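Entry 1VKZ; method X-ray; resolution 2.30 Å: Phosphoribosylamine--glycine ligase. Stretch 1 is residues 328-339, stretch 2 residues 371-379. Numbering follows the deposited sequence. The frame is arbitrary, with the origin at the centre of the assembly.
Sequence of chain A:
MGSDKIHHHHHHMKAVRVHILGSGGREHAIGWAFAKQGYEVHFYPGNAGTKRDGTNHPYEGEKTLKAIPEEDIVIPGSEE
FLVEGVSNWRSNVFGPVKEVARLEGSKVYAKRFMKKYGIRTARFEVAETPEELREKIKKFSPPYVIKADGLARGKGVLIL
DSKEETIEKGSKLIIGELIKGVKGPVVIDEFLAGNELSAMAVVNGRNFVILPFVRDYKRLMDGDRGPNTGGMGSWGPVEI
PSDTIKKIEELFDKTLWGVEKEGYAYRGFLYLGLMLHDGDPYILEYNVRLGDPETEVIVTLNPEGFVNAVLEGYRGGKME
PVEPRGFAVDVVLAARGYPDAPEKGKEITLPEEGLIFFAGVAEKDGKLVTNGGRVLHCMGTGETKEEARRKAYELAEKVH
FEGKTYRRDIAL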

# COMPACT_ATOMS: atom_id res chain seq x y z
N ALA A 328 -10.05 -12.63 7.14
CA ALA A 328 -9.05 -12.00 7.99
C ALA A 328 -9.47 -10.54 8.32
O ALA A 328 -10.05 -9.84 7.48
CB ALA A 328 -7.69 -12.05 7.31
N VAL A 329 -9.24 -10.13 9.57
CA VAL A 329 -9.48 -8.77 10.00
C VAL A 329 -8.18 -8.27 10.60
O VAL A 329 -7.52 -8.95 11.40
CB VAL A 329 -10.66 -8.67 11.03
CG1 VAL A 329 -10.76 -7.28 11.65
CG2 VAL A 329 -11.97 -8.98 10.37
N ASP A 330 -7.79 -7.07 10.20
CA ASP A 330 -6.64 -6.38 10.77
C ASP A 330 -7.16 -5.18 11.56
O ASP A 330 -7.76 -4.30 10.98
CB ASP A 330 -5.74 -5.93 9.61
CG ASP A 330 -4.46 -5.24 10.06
OD1 ASP A 330 -4.25 -5.03 11.29
OD2 ASP A 330 -3.59 -4.89 9.22
N VAL A 331 -6.98 -5.18 12.88
CA VAL A 331 -7.21 -4.00 13.67
C VAL A 331 -5.83 -3.41 13.94
O VAL A 331 -5.01 -4.03 14.60
CB VAL A 331 -7.98 -4.25 15.02
CG1 VAL A 331 -7.95 -2.99 15.91
CG2 VAL A 331 -9.42 -4.65 14.79
N VAL A 332 -5.61 -2.21 13.42
CA VAL A 332 -4.38 -1.50 13.63
C VAL A 332 -4.46 -0.76 14.97
O VAL A 332 -5.39 0.01 15.21
CB VAL A 332 -4.10 -0.51 12.47
CG1 VAL A 332 -2.74 0.17 12.65
CG2 VAL A 332 -4.16 -1.19 11.11
N LEU A 333 -3.47 -1.02 15.85
CA LEU A 333 -3.20 -0.12 16.98
C LEU A 333 -2.10 0.89 16.61
O LEU A 333 -1.00 0.52 16.21
CB LEU A 333 -2.83 -0.88 18.24
CG LEU A 333 -3.65 -2.13 18.49
CD1 LEU A 333 -3.06 -2.88 19.68
CD2 LEU A 333 -5.08 -1.77 18.70
N ALA A 334 -2.44 2.17 16.75
CA ALA A 334 -1.52 3.26 16.48
C ALA A 334 -1.26 4.08 17.75
O ALA A 334 -1.91 3.90 18.78
CB ALA A 334 -2.08 4.13 15.37
N ALA A 335 -0.28 4.95 17.67
CA ALA A 335 0.08 5.77 18.81
C ALA A 335 -0.82 6.99 18.92
O ALA A 335 -1.32 7.50 17.92
CB ALA A 335 1.52 6.21 18.67
N ARG A 336 -0.99 7.48 20.13
CA ARG A 336 -1.58 8.79 20.32
C ARG A 336 -0.78 9.81 19.53
O ARG A 336 0.45 9.85 19.61
CB ARG A 336 -1.58 9.17 21.79
CG ARG A 336 -2.08 10.60 22.02
CD ARG A 336 -2.09 11.03 23.45
NE ARG A 336 -3.03 10.24 24.22
CZ ARG A 336 -2.71 9.37 25.17
NH1 ARG A 336 -1.44 9.12 25.50
NH2 ARG A 336 -3.69 8.73 25.81
N GLY A 337 -1.49 10.65 18.78
CA GLY A 337 -0.85 11.65 17.91
C GLY A 337 -0.81 11.29 16.43
O GLY A 337 -0.64 12.18 15.58
N TYR A 338 -0.98 10.01 16.11
CA TYR A 338 -0.97 9.53 14.74
C TYR A 338 -2.15 10.10 13.97
O TYR A 338 -3.26 9.99 14.48
CB TYR A 338 -1.08 7.99 14.73
CG TYR A 338 -1.06 7.39 13.33
CD1 TYR A 338 0.10 7.43 12.56
CD2 TYR A 338 -2.18 6.77 12.79
CE1 TYR A 338 0.15 6.89 11.29
CE2 TYR A 338 -2.14 6.22 11.50
CZ TYR A 338 -0.97 6.30 10.74
OH TYR A 338 -0.89 5.78 9.45
N PRO A 339 -1.98 10.64 12.76
CA PRO A 339 -0.72 10.65 12.01
C PRO A 339 0.21 11.86 12.13
O PRO A 339 1.40 11.73 11.87
CB PRO A 339 -1.20 10.54 10.55
CG PRO A 339 -2.68 10.82 10.58
CD PRO A 339 -3.05 11.25 11.96
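Stretch 2 371-379: NGGRVLHCM

How does the second stretch run against the first? Strand 374-379 lies beside strand 328-334 as an antiparallel neighbour, with 154° between their N-to-C directions and a closest approach of 4.6 Å between the axes. Residues 371-373 lead into it as loop, and Gly-372 has phi/psi 156/166, angles at which a CB would be jammed against the carbonyl O of Asn-371, and which by themselves call for glycine. From Arg-374 onward the chain is extended, except at Val-375, where psi drops to -62°.

Which residues face each other, and what holds them? Val-331 pairs with Cys-378 through two hydrogen bonds, Val-331 N to Cys-378 O at 2.9 Å and Cys-378 N to Val-331 O at 2.8 Å. Leu-333 and Leu-376 form the next such pair, with Leu-333 N to Leu-376 O at 2.8 Å and Leu-376 N to Leu-333 O at 3.1 Å. Between and beyond them, Val-332 sits opposite His-377, CA to CA 4.6 Å, and Asp-330 opposite Met-379, CA to CA 4.8 Å.

Where does the regular ladder break? The register shifts by one after Leu-333, so that Ala-334 pairs with Arg-374, CA to CA 4.2 Å, and Val-375 is the extra residue of a beta bulge. Leu-333 O therefore accepts a second hydrogen bond, from Val-375 N at 2.9 Å. Past the bulge, Ala-335 N donates to Gly-373 O at 2.9 Å, just where the first stretch enters its type II turn from Ala-335 to Tyr-338.

What do the side chains add on the two faces? Leu-333, Leu-376, Val-331 and Cys-378 share one face, where Leu-333 CD1 packs 4.2 Å from Leu-376 CD1 and 3.8 Å from Cys-378 SG. On the other, His-377 ND1 donates to Asp-330 OD2 at 3.0 Å, the oxygen lying at the ring edge near its plane, although the position of OD2 is less certain. Val-332 CG2 is 3.8 Å from that same His-377 ND1, while Val-332 CG1 reaches Arg-374 CD at 3.9 Å.

Why does a glycine meet Tyr-338? Tyr-338 CD1 comes within 3.3 Å of Gly-373 CA, and an ideal CB on this glycine would fall 2.4 Å from Tyr-338 CD1, a clash. The ring continues along Arg-374, whose N lies over one face and whose CD is 3.3 Å from Tyr-338 OH. A water joins the two side chains, 3.0 Å from Tyr-338 OH and accepting a weak hydrogen bond from Arg-374 NE at 3.3 Å.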

# COMPACT_ATOMS: atom_id res chain seq x y z
N ASN A 371 7.39 3.00 18.45
CA ASN A 371 8.41 3.67 17.65
C ASN A 371 7.92 3.83 16.23
O ASN A 371 8.52 3.33 15.28
CB ASN A 371 9.72 2.87 17.69
CG ASN A 371 10.90 3.62 17.10
OD1 ASN A 371 11.30 4.67 17.60
ND2 ASN A 371 11.49 3.07 16.03
N GLY A 372 6.81 4.52 16.07
CA GLY A 372 6.22 4.75 14.75
C GLY A 372 4.75 5.02 14.92
O GLY A 372 4.15 4.75 15.98
N GLY A 373 4.14 5.54 13.86
CA GLY A 373 2.72 5.91 13.92
C GLY A 373 1.81 4.75 14.18
O GLY A 373 0.98 4.78 15.07
N ARG A 374 1.95 3.73 13.34
CA ARG A 374 1.23 2.48 13.47
C ARG A 374 2.17 1.50 14.16
O ARG A 374 3.29 1.22 13.69
CB ARG A 374 0.78 1.98 12.10
CG ARG A 374 -0.08 3.04 11.42
CD ARG A 374 -0.84 2.59 10.18
NE ARG A 374 0.03 2.41 9.01
CZ ARG A 374 -0.36 1.89 7.86
NH1 ARG A 374 -1.61 1.49 7.70
NH2 ARG A 374 0.49 1.75 6.88
N VAL A 375 1.68 0.97 15.28
CA VAL A 375 2.50 0.18 16.19
C VAL A 375 2.32 -1.28 15.85
O VAL A 375 3.27 -1.98 15.44
CB VAL A 375 2.13 0.51 17.67
CG1 VAL A 375 3.10 -0.13 18.68
CG2 VAL A 375 2.12 1.99 17.86
N LEU A 376 1.08 -1.74 15.99
CA LEU A 376 0.77 -3.15 15.82
C LEU A 376 -0.43 -3.38 14.91
O LEU A 376 -1.37 -2.59 14.89
CB LEU A 376 0.44 -3.82 17.17
CG LEU A 376 1.55 -3.71 18.21
CD1 LEU A 376 1.01 -3.78 19.62
CD2 LEU A 376 2.59 -4.80 17.99
N HIS A 377 -0.41 -4.53 14.26
CA HIS A 377 -1.53 -5.06 13.55
C HIS A 377 -2.01 -6.28 14.32
O HIS A 377 -1.30 -7.26 14.41
CB HIS A 377 -1.08 -5.37 12.15
CG HIS A 377 -0.51 -4.17 11.46
ND1 HIS A 377 -1.18 -3.51 10.46
CD2 HIS A 377 0.62 -3.47 11.70
CE1 HIS A 377 -0.46 -2.47 10.07
NE2 HIS A 377 0.64 -2.43 10.80
N CYS A 378 -3.22 -6.19 14.88
CA CYS A 378 -3.88 -7.33 15.52
C CYS A 378 -4.79 -8.10 14.55
O CYS A 378 -5.74 -7.55 13.99
CB CYS A 378 -4.65 -6.86 16.72
SG CYS A 378 -3.57 -6.29 18.04
N MSE A 379 -4.46 -9.36 14.31
CA MSE A 379 -5.19 -10.15 13.31
C MSE A 379 -6.22 -11.04 14.00
O MSE A 379 -5.95 -11.63 15.04
CB MSE A 379 -4.25 -11.04 12.47
CG MSE A 379 -3.02 -10.34 11.87
SE MSE A 379 -3.46 -8.86 10.64
CE MSE A 379 -3.32 -7.57 11.73
O HOH W 1 1.80 5.08 8.37